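Local structure of glycoside Hydrolase (Bacteroides uniformis, 5T99) at residues N310-H315 with E550-G555; I345-N350 with L365-E370; E355-C360 with H406-M411. The protein probably hydrolyses galactose-containing oligosaccharides as a family 2 glycoside hydrolase in an agarose-degrading pathway, and binds the iminosugar D-galacto-isofagomine. All blocks are in the same frame, centred on the assembly; numbering follows the deposited sequence.

In the fold
All three contacts lie in the barrel domain and are largely buried, yet their chemistry changes with their position. Contact 1 closes the barrel by pairing its first and last strands, and contact 2 continues the same sheet from strand 344-346 to strand 366-370; they adjoin through strands 305-313 and 344-346, and both reach D-galacto-isofagomine. Contact 1 meets the ligand with an aromatic face, contact 2 with a histidine backed by a charged, hydrogen-bonded network. Contact 3 lies on the outer layer, where helix 354-363 packs on the loop leading into strand 409-416, which lies next to strand 366-370 of contact 2 in the sheet; it includes partly exposed residues and relies on van der Waals and CH-pi contacts.

Contact 1. Residues N310-H315 with E550-G555; sequences NGVCLH and EFIWTG. With GIF (D-galacto-isofagomine), chain C; EDO (1,2-ethanediol), chain Q.
C313 is gripped by residues 552-555: its CB presses on CE3 of W553 at 3.4 Å, and its SG reaches the edge of the six-membered ring. This is the dense part of the contact. C313 N donates to I552 O (2.9 Å), and C313 O receives G555 N in a nearly straight bond of 172°. Closer to the strand starts, I552 N bonds to G311 O, whereas the bond from G311 N to E550 O is weak. Because G311 has no side chain, the F551 ring can lie obliquely against it, CD1 3.7 Å from G311 CA. On the other side of the sheet, V312 and I552 run side by side, I552 packing on helix 598-607 and V312 on I345 of the next strand. These parallel bridges join strand 305-313 to strand 549-552, the seam at which the first and eighth strands close a TIM barrel; the cis peptide between W553 and T554 just beyond it is a recurring feature of related clan GH-A enzymes. That turn places T554 CG2 over one face of the W553 indole, and the opposite face carries C1 of D-galacto-isofagomine, 3.4 Å above the ring plane. With CG anti to the backbone N (chi1 -168°), the ring swings out to the pocket, where H315 NE2 approaches CH2 at 3.3 Å, the two ring planes 86° apart. A leucine at W553 would probably leave the ligand ring without its flat platform, C313 without its ring partner and the Y558 hydroxyl without the indole N-H. The looser side is at N310, whose partly exposed side chain lies well away from 550-555. L314 merely brushes G555 CA with its CD2, and its O takes a hydrogen bond from O2 of a 1,2-ethanediol probably left from crystallisation.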
loop_
_atom_site.group_PDB
_atom_site.type_symbol
_atom_site.label_atom_id
_atom_site.label_comp_id
_atom_site.label_asym_id
_atom_site.label_seq_id
_atom_site.Cartn_x
_atom_site.Cartn_y
_atom_site.Cartn_z
ATOM N N ASN A 310 -8.336 -7.122 -11.277
ATOM C CA ASN A 310 -7.211 -6.452 -11.923
ATOM C C ASN A 310 -6.337 -5.927 -10.805
ATOM O O ASN A 310 -6.412 -4.750 -10.448
ATOM C CB ASN A 310 -7.692 -5.277 -12.764
ATOM C CG ASN A 310 -8.572 -5.701 -13.903
ATOM O OD1 ASN A 310 -8.528 -6.845 -14.346
ATOM N ND2 ASN A 310 -9.387 -4.779 -14.385
ATOM N N GLY A 311 -5.496 -6.806 -10.259
ATOM C CA GLY A 311 -4.838 -6.563 -8.976
ATOM C C GLY A 311 -3.357 -6.300 -9.056
ATOM O O GLY A 311 -2.713 -6.622 -10.045
ATOM N N VAL A 312 -2.825 -5.727 -7.983
ATOM C CA VAL A 312 -1.394 -5.521 -7.833
ATOM C C VAL A 312 -0.965 -5.857 -6.406
ATOM O O VAL A 312 -1.731 -5.659 -5.449
ATOM C CB VAL A 312 -0.955 -4.080 -8.200
ATOM C CG1 VAL A 312 -1.440 -3.720 -9.592
ATOM C CG2 VAL A 312 -1.461 -3.063 -7.197
ATOM N N CYS A 313 0.246 -6.397 -6.286
ATOM C CA CYS A 313 0.915 -6.498 -5.009
ATOM C C CYS A 313 1.673 -5.214 -4.824
ATOM O O CYS A 313 2.210 -4.670 -5.795
ATOM C CB CYS A 313 1.890 -7.675 -4.985
ATOM S SG CYS A 313 1.079 -9.258 -5.228
ATOM N N LEU A 314 1.733 -4.737 -3.587
ATOM C CA LEU A 314 2.503 -3.544 -3.234
ATOM C C LEU A 314 3.214 -3.792 -1.921
ATOM O O LEU A 314 2.599 -4.320 -0.975
ATOM C CB LEU A 314 1.581 -2.330 -3.064
ATOM C CG LEU A 314 0.907 -1.720 -4.291
ATOM C CD1 LEU A 314 -0.073 -0.634 -3.874
ATOM C CD2 LEU A 314 1.942 -1.143 -5.230
ATOM N N HIS A 315 4.497 -3.421 -1.857
ATOM C CA HIS A 315 5.197 -3.351 -0.580
ATOM C C HIS A 315 4.936 -2.010 0.063
ATOM O O HIS A 315 4.533 -1.067 -0.600
ATOM C CB HIS A 315 6.696 -3.641 -0.707
ATOM C CG HIS A 315 7.024 -5.102 -0.648
ATOM N ND1 HIS A 315 6.707 -5.890 0.440
ATOM C CD2 HIS A 315 7.627 -5.922 -1.546
ATOM C CE1 HIS A 315 7.092 -7.133 0.206
ATOM N NE2 HIS A 315 7.658 -7.178 -0.989
ATOM N N GLU A 550 -5.970 -11.695 -11.138
ATOM C CA GLU A 550 -4.546 -11.734 -10.876
ATOM C C GLU A 550 -4.091 -10.596 -9.976
ATOM O O GLU A 550 -4.748 -9.567 -9.871
ATOM C CB GLU A 550 -3.770 -11.679 -12.187
ATOM C CG GLU A 550 -3.948 -10.406 -13.012
ATOM C CD GLU A 550 -3.009 -10.366 -14.209
ATOM O OE1 GLU A 550 -1.792 -10.596 -14.015
ATOM O OE2 GLU A 550 -3.487 -10.111 -15.337
ATOM N N PHE A 551 -2.942 -10.792 -9.342
ATOM C CA PHE A 551 -2.309 -9.765 -8.548
ATOM C C PHE A 551 -0.838 -9.712 -8.967
ATOM O O PHE A 551 -0.067 -10.617 -8.649
ATOM C CB PHE A 551 -2.494 -10.084 -7.064
ATOM C CG PHE A 551 -3.910 -9.859 -6.561
ATOM C CD1 PHE A 551 -4.273 -8.648 -5.981
ATOM C CD2 PHE A 551 -4.879 -10.856 -6.679
ATOM C CE1 PHE A 551 -5.568 -8.439 -5.519
ATOM C CE2 PHE A 551 -6.175 -10.648 -6.232
ATOM C CZ PHE A 551 -6.525 -9.438 -5.654
ATOM N N ILE A 552 -0.452 -8.662 -9.700
ATOM C CA ILE A 552 0.841 -8.667 -10.392
ATOM C C ILE A 552 1.944 -8.374 -9.412
ATOM O O ILE A 552 1.702 -7.707 -8.425
ATOM C CB ILE A 552 0.891 -7.674 -11.583
ATOM C CG1 ILE A 552 1.100 -6.225 -11.104
ATOM C CG2 ILE A 552 -0.339 -7.855 -12.475
ATOM C CD1 ILE A 552 1.079 -5.195 -12.205
ATOM N N TRP A 553 3.142 -8.891 -9.688
ATOM C CA TRP A 553 4.345 -8.564 -8.914
ATOM C C TRP A 553 5.246 -7.600 -9.722
ATOM O O TRP A 553 6.032 -8.069 -10.536
ATOM C CB TRP A 553 5.131 -9.846 -8.558
ATOM C CG TRP A 553 6.163 -9.525 -7.538
ATOM C CD1 TRP A 553 7.477 -9.218 -7.749
ATOM C CD2 TRP A 553 5.928 -9.360 -6.141
ATOM N NE1 TRP A 553 8.083 -8.892 -6.553
ATOM C CE2 TRP A 553 7.148 -8.968 -5.553
ATOM C CE3 TRP A 553 4.794 -9.504 -5.328
ATOM C CZ2 TRP A 553 7.267 -8.729 -4.179
ATOM C CZ3 TRP A 553 4.908 -9.273 -3.984
ATOM C CH2 TRP A 553 6.136 -8.891 -3.410
ATOM N N THR A 554 5.180 -6.276 -9.562
ATOM C CA THR A 554 4.373 -5.513 -8.623
ATOM C C THR A 554 3.821 -4.285 -9.332
ATOM O O THR A 554 4.238 -3.962 -10.447
ATOM C CB THR A 554 5.238 -4.996 -7.462
ATOM O OG1 THR A 554 6.357 -4.265 -7.980
ATOM C CG2 THR A 554 5.759 -6.139 -6.644
ATOM N N GLY A 555 2.912 -3.578 -8.668
ATOM C CA GLY A 555 2.347 -2.336 -9.197
ATOM C C GLY A 555 3.338 -1.186 -9.227
ATOM O O GLY A 555 3.437 -0.472 -10.220
HETATM C C GIF C . 7.369 -13.490 -3.499
HETATM N N GIF C . 7.333 -14.132 -4.804
HETATM O O GIF C . 9.762 -12.574 -8.129
HETATM C C1 GIF C . 7.723 -12.024 -3.650
HETATM O O1 GIF C . 10.087 -12.392 -3.869
HETATM C C2 GIF C . 8.955 -11.831 -4.530
HETATM O O2 GIF C . 7.969 -11.467 -2.360
HETATM C C3 GIF C . 8.780 -12.488 -5.896
HETATM C C4 GIF C . 8.432 -13.965 -5.739
HETATM C C5 GIF C . 10.043 -12.329 -6.744
HETATM C C1 EDO Q . 0.621 -1.242 1.513
HETATM O O1 EDO Q . 1.546 -1.642 2.517
HETATM C C2 EDO Q . 0.619 -2.246 0.369
HETATM O O2 EDO Q . 0.578 -3.591 0.863
#

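Contact 2. Residues I345-N350 with L365-E370; sequences IRTSHN and LVVLDE. With GIF (D-galacto-isofagomine), chain C.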
loop_
_atom_site.group_PDB
_atom_site.type_symbol
_atom_site.label_atom_id
_atom_site.label_comp_id
_atom_site.label_asym_id
_atom_site.label_seq_id
_atom_site.Cartn_x
_atom_site.Cartn_y
_atom_site.Cartn_z
ATOM N N ILE A 345 -5.957 -4.869 -4.452
ATOM C CA ILE A 345 -4.629 -4.810 -3.851
ATOM C C ILE A 345 -4.398 -6.085 -3.041
ATOM O O ILE A 345 -5.278 -6.516 -2.307
ATOM C CB ILE A 345 -4.470 -3.606 -2.886
ATOM C CG1 ILE A 345 -4.925 -2.283 -3.524
ATOM C CG2 ILE A 345 -3.026 -3.496 -2.398
ATOM C CD1 ILE A 345 -4.066 -1.778 -4.666
ATOM N N ARG A 346 -3.211 -6.674 -3.168
ATOM C CA ARG A 346 -2.748 -7.731 -2.256
ATOM C C ARG A 346 -1.667 -7.119 -1.384
ATOM O O ARG A 346 -0.688 -6.624 -1.932
ATOM C CB ARG A 346 -2.183 -8.899 -3.063
ATOM C CG ARG A 346 -1.562 -10.021 -2.232
ATOM C CD ARG A 346 -1.543 -11.357 -2.977
ATOM N NE ARG A 346 -0.892 -12.403 -2.177
ATOM C CZ ARG A 346 0.360 -12.859 -2.327
ATOM N NH1 ARG A 346 1.177 -12.423 -3.300
ATOM N NH2 ARG A 346 0.813 -13.782 -1.489
ATOM N N THR A 347 -1.805 -7.162 -0.052
ATOM C CA THR A 347 -0.811 -6.528 0.849
ATOM C C THR A 347 0.404 -7.434 1.125
ATOM O O THR A 347 0.683 -7.845 2.261
ATOM C CB THR A 347 -1.420 -5.969 2.167
ATOM O OG1 THR A 347 -1.721 -7.013 3.097
ATOM C CG2 THR A 347 -2.671 -5.180 1.888
ATOM N N SER A 348 1.129 -7.732 0.055
ATOM C CA SER A 348 2.365 -8.506 0.113
ATOM C C SER A 348 3.367 -7.896 1.100
ATOM O O SER A 348 3.677 -6.711 0.947
ATOM C CB SER A 348 2.996 -8.457 -1.266
ATOM O OG SER A 348 3.047 -7.106 -1.708
ATOM N N HIS A 349 3.860 -8.614 2.119
ATOM C CA HIS A 349 3.338 -9.887 2.657
ATOM C C HIS A 349 3.204 -9.709 4.181
ATOM O O HIS A 349 3.915 -10.336 4.985
ATOM C CB HIS A 349 4.271 -11.060 2.345
ATOM C CG HIS A 349 4.622 -11.186 0.903
ATOM N ND1 HIS A 349 3.738 -11.658 -0.042
ATOM C CD2 HIS A 349 5.770 -10.913 0.240
ATOM C CE1 HIS A 349 4.323 -11.665 -1.229
ATOM N NE2 HIS A 349 5.556 -11.214 -1.084
ATOM N N ASN A 350 2.285 -8.829 4.554
ATOM C CA ASN A 350 2.215 -8.305 5.907
ATOM C C ASN A 350 1.065 -7.324 6.014
ATOM O O ASN A 350 0.616 -6.783 4.999
ATOM C CB ASN A 350 3.509 -7.563 6.287
ATOM C CG ASN A 350 3.935 -6.548 5.237
ATOM O OD1 ASN A 350 4.728 -6.854 4.350
ATOM N ND2 ASN A 350 3.388 -5.342 5.317
ATOM N N LEU A 365 -11.228 0.240 -3.588
ATOM C CA LEU A 365 -10.389 -0.897 -3.949
ATOM C C LEU A 365 -10.634 -2.066 -3.001
ATOM O O LEU A 365 -10.756 -1.865 -1.798
ATOM C CB LEU A 365 -8.916 -0.503 -3.864
ATOM C CG LEU A 365 -8.437 0.581 -4.831
ATOM C CD1 LEU A 365 -7.037 1.025 -4.428
ATOM C CD2 LEU A 365 -8.446 0.093 -6.276
ATOM N N VAL A 366 -10.679 -3.287 -3.534
ATOM C CA VAL A 366 -10.813 -4.472 -2.691
ATOM C C VAL A 366 -9.423 -4.947 -2.310
ATOM O O VAL A 366 -8.485 -4.811 -3.097
ATOM C CB VAL A 366 -11.704 -5.573 -3.313
ATOM C CG1 VAL A 366 -13.133 -5.059 -3.406
ATOM C CG2 VAL A 366 -11.221 -6.049 -4.679
ATOM N N VAL A 367 -9.288 -5.472 -1.093
ATOM C CA VAL A 367 -7.999 -5.788 -0.506
ATOM C C VAL A 367 -7.907 -7.220 0.052
ATOM O O VAL A 367 -8.799 -7.678 0.769
ATOM C CB VAL A 367 -7.651 -4.789 0.610
ATOM C CG1 VAL A 367 -6.323 -5.147 1.270
ATOM C CG2 VAL A 367 -7.603 -3.367 0.058
ATOM N N LEU A 368 -6.801 -7.894 -0.282
ATOM C CA LEU A 368 -6.375 -9.131 0.358
ATOM C C LEU A 368 -5.355 -8.755 1.425
ATOM O O LEU A 368 -4.241 -8.335 1.107
ATOM C CB LEU A 368 -5.753 -10.082 -0.657
ATOM C CG LEU A 368 -6.712 -10.835 -1.582
ATOM C CD1 LEU A 368 -7.643 -9.887 -2.314
ATOM C CD2 LEU A 368 -5.946 -11.708 -2.573
ATOM N N ASP A 369 -5.742 -8.915 2.685
ATOM C CA ASP A 369 -4.991 -8.415 3.833
ATOM C C ASP A 369 -4.146 -9.583 4.348
ATOM O O ASP A 369 -4.695 -10.556 4.900
ATOM C CB ASP A 369 -6.011 -7.941 4.870
ATOM C CG ASP A 369 -5.458 -6.977 5.894
ATOM O OD1 ASP A 369 -4.232 -6.761 5.972
ATOM O OD2 ASP A 369 -6.306 -6.443 6.662
ATOM N N GLU A 370 -2.827 -9.513 4.135
ATOM C CA GLU A 370 -1.925 -10.669 4.306
ATOM C C GLU A 370 -1.093 -10.581 5.587
ATOM O O GLU A 370 -0.504 -9.555 5.878
ATOM C CB GLU A 370 -1.010 -10.819 3.091
ATOM C CG GLU A 370 -0.193 -12.111 3.074
ATOM C CD GLU A 370 0.316 -12.473 1.694
ATOM O OE1 GLU A 370 1.335 -11.890 1.250
ATOM O OE2 GLU A 370 -0.313 -13.345 1.048
HETATM C C GIF C . 7.369 -13.490 -3.499
HETATM N N GIF C . 7.333 -14.132 -4.804
HETATM O O GIF C . 9.762 -12.574 -8.129
HETATM C C1 GIF C . 7.723 -12.024 -3.650
HETATM O O1 GIF C . 10.087 -12.392 -3.869
HETATM C C2 GIF C . 8.955 -11.831 -4.530
HETATM O O2 GIF C . 7.969 -11.467 -2.360
HETATM C C3 GIF C . 8.780 -12.488 -5.896
HETATM C C4 GIF C . 8.432 -13.965 -5.739
HETATM C C5 GIF C . 10.043 -12.329 -6.744
HETATM O O HOH W 1 -2.854 -14.039 -1.005
#
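E370 OE1 meets the edge of the H349 ring, the imidazole and carboxylate planes only 24° apart. H349 ND1 donates to E370 OE1 at 2.7 Å, with the oxygen almost in the ring plane. O2 of D-galacto-isofagomine is the other partner at the ring edge, near its plane; R346 NH1 also faces the edge, and S348 CB lies on one face. The guanidinium of R346 is turned quite differently, at 86° to the carboxylate, so that OE1 sits over its face while NH2 forms a salt bridge to the syn lone pair of OE2 (2.8 Å), bent, with the oxygen tilted out of the guanidinium plane. The arginine chain, extended from CG to NE, carries the guanidinium across the glutamate's end, and a water accepts from NE. T347 adds a third link to E370: its OG1 takes the backbone N of E370 in a straight bond of 2.9 Å (174°) and passes on to N350 O. T347 is the centre of an inverse gamma turn where strand 344-346 ends, and a cis peptide precedes H349. Regular parallel pairing supports all this, with I345 N on V366 O, L368 N on I345 O and T347 N on L368 O; the two strands flank helix 354-363 in a beta-alpha-beta unit of the barrel. R346 also reaches E494 and N416, and S413 binds E370 OE2. E370 thus acts from the second shell: its carboxylate, probably kept charged by R346, is likely to fix the rotation of H349, whose NE2 meets D-galacto-isofagomine O2 at 2.7 Å.

Contact 3. Residues E355-C360 with H406-M411; sequences EFLDLC and HPSVIM
The 355-360 part of helix 354-363 passes beside the loop that leads into strand 409-416, coming nearest at C360 and S408, whose CA atoms are 5.8 Å apart; L357 and H406 are the next pair, at 7.0 Å between CA atoms. Side chains do the joining. L357 lays its CB over the centre of the H406 imidazole, 3.5 Å from the centroid and 12° off the ring normal, a clear CH-pi contact, and its CD1 extends to H406 CD2. At the edge of the same ring, D358 OD1 lies in plane with CE1, 3.1 Å away. Further along, C360 CB meets S408 CB at 3.6 Å. One aspartate of the helix ties down both polar side chains of the loop, D361 OD2 holding H406 ND1 and D361 OD1 holding S408 OG. A looser touch links L357 CD2 and V409 CG2 at 4.3 Å. In the barrel, helix 354-363 lies over strand 366-370, where V367 packs under L357 and C360 and its backbone pairs with S408 and I410; F356 and L359 turn to helix 327-339, and L357 also touches helix 388-403.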
loop_
_atom_site.group_PDB
_atom_site.type_symbol
_atom_site.label_atom_id
_atom_site.label_comp_id
_atom_site.label_asym_id
_atom_site.label_seq_id
_atom_site.Cartn_x
_atom_site.Cartn_y
_atom_site.Cartn_z
ATOM N N GLU A 355 -3.898 3.640 7.745
ATOM C CA GLU A 355 -4.116 4.751 6.809
ATOM C C GLU A 355 -4.223 4.242 5.379
ATOM O O GLU A 355 -5.093 4.684 4.609
ATOM C CB GLU A 355 -3.000 5.809 6.921
ATOM C CG GLU A 355 -3.066 6.684 8.182
ATOM C CD GLU A 355 -2.608 5.976 9.450
ATOM O OE1 GLU A 355 -1.863 4.962 9.349
ATOM O OE2 GLU A 355 -3.007 6.429 10.552
ATOM N N PHE A 356 -3.359 3.291 5.034
ATOM C CA PHE A 356 -3.398 2.693 3.705
ATOM C C PHE A 356 -4.775 2.082 3.428
ATOM O O PHE A 356 -5.337 2.280 2.358
ATOM C CB PHE A 356 -2.287 1.647 3.558
ATOM C CG PHE A 356 -2.273 0.965 2.218
ATOM C CD1 PHE A 356 -1.621 1.544 1.148
ATOM C CD2 PHE A 356 -2.926 -0.248 2.031
ATOM C CE1 PHE A 356 -1.620 0.940 -0.102
ATOM C CE2 PHE A 356 -2.921 -0.874 0.787
ATOM C CZ PHE A 356 -2.275 -0.266 -0.285
ATOM N N LEU A 357 -5.311 1.351 4.411
ATOM C CA LEU A 357 -6.633 0.709 4.288
ATOM C C LEU A 357 -7.776 1.712 4.291
ATOM O O LEU A 357 -8.771 1.498 3.592
ATOM C CB LEU A 357 -6.848 -0.353 5.376
ATOM C CG LEU A 357 -5.887 -1.543 5.261
ATOM C CD1 LEU A 357 -6.024 -2.458 6.456
ATOM C CD2 LEU A 357 -6.098 -2.335 3.978
ATOM N N ASP A 358 -7.636 2.805 5.048
ATOM C CA ASP A 358 -8.613 3.894 4.977
ATOM C C ASP A 358 -8.697 4.441 3.559
ATOM O O ASP A 358 -9.787 4.729 3.081
ATOM C CB ASP A 358 -8.306 5.025 5.966
ATOM C CG ASP A 358 -8.549 4.626 7.409
ATOM O OD1 ASP A 358 -9.386 3.727 7.665
ATOM O OD2 ASP A 358 -7.898 5.217 8.297
ATOM N N LEU A 359 -7.562 4.544 2.870
ATOM C CA LEU A 359 -7.552 5.021 1.485
ATOM C C LEU A 359 -8.245 4.045 0.556
ATOM O O LEU A 359 -9.059 4.452 -0.276
ATOM C CB LEU A 359 -6.123 5.325 1.008
ATOM C CG LEU A 359 -5.487 6.565 1.665
ATOM C CD1 LEU A 359 -3.983 6.612 1.422
ATOM C CD2 LEU A 359 -6.136 7.833 1.138
ATOM N N CYS A 360 -7.943 2.761 0.706
ATOM C CA CYS A 360 -8.592 1.712 -0.097
ATOM C C CYS A 360 -10.103 1.756 0.074
ATOM O O CYS A 360 -10.831 1.694 -0.915
ATOM C CB CYS A 360 -8.061 0.310 0.265
ATOM S SG CYS A 360 -6.331 0.013 -0.198
ATOM N N HIS A 406 -12.990 -2.577 7.868
ATOM C CA HIS A 406 -12.717 -1.955 6.564
ATOM C C HIS A 406 -13.544 -2.624 5.469
ATOM O O HIS A 406 -13.411 -3.826 5.261
ATOM C CB HIS A 406 -11.242 -2.101 6.186
ATOM C CG HIS A 406 -10.309 -1.256 6.992
ATOM N ND1 HIS A 406 -10.256 0.116 6.882
ATOM C CD2 HIS A 406 -9.349 -1.598 7.886
ATOM C CE1 HIS A 406 -9.318 0.582 7.690
ATOM N NE2 HIS A 406 -8.763 -0.435 8.321
ATOM N N PRO A 407 -14.394 -1.872 4.757
ATOM C CA PRO A 407 -15.126 -2.516 3.648
ATOM C C PRO A 407 -14.246 -2.914 2.459
ATOM O O PRO A 407 -14.651 -3.767 1.674
ATOM C CB PRO A 407 -16.122 -1.439 3.220
ATOM C CG PRO A 407 -15.487 -0.166 3.626
ATOM C CD PRO A 407 -14.832 -0.476 4.938
ATOM N N SER A 408 -13.067 -2.304 2.324
ATOM C CA SER A 408 -12.116 -2.673 1.276
ATOM C C SER A 408 -11.622 -4.112 1.425
ATOM O O SER A 408 -11.398 -4.774 0.439
ATOM C CB SER A 408 -10.913 -1.715 1.251
ATOM O OG SER A 408 -10.195 -1.749 2.473
ATOM N N VAL A 409 -11.462 -4.597 2.654
ATOM C CA VAL A 409 -10.858 -5.928 2.882
ATOM C C VAL A 409 -11.864 -7.021 2.537
ATOM O O VAL A 409 -12.973 -7.028 3.065
ATOM C CB VAL A 409 -10.369 -6.110 4.338
ATOM C CG1 VAL A 409 -9.805 -7.503 4.543
ATOM C CG2 VAL A 409 -9.318 -5.064 4.662
ATOM N N ILE A 410 -11.477 -7.917 1.635
ATOM C CA ILE A 410 -12.350 -9.018 1.222
ATOM C C ILE A 410 -11.808 -10.403 1.518
ATOM O O ILE A 410 -12.581 -11.356 1.467
ATOM C CB ILE A 410 -12.747 -8.932 -0.277
ATOM C CG1 ILE A 410 -11.513 -8.900 -1.203
ATOM C CG2 ILE A 410 -13.617 -7.702 -0.495
ATOM C CD1 ILE A 410 -11.828 -9.156 -2.662
ATOM N N MET A 411 -10.515 -10.537 1.798
ATOM C CA MET A 411 -9.944 -11.817 2.192
ATOM C C MET A 411 -8.874 -11.639 3.274
ATOM O O MET A 411 -8.244 -10.592 3.364
ATOM C CB MET A 411 -9.310 -12.517 0.996
ATOM C CG MET A 411 -10.173 -12.649 -0.245
ATOM S SD MET A 411 -9.387 -13.811 -1.384
ATOM C CE MET A 411 -10.202 -13.447 -2.937
#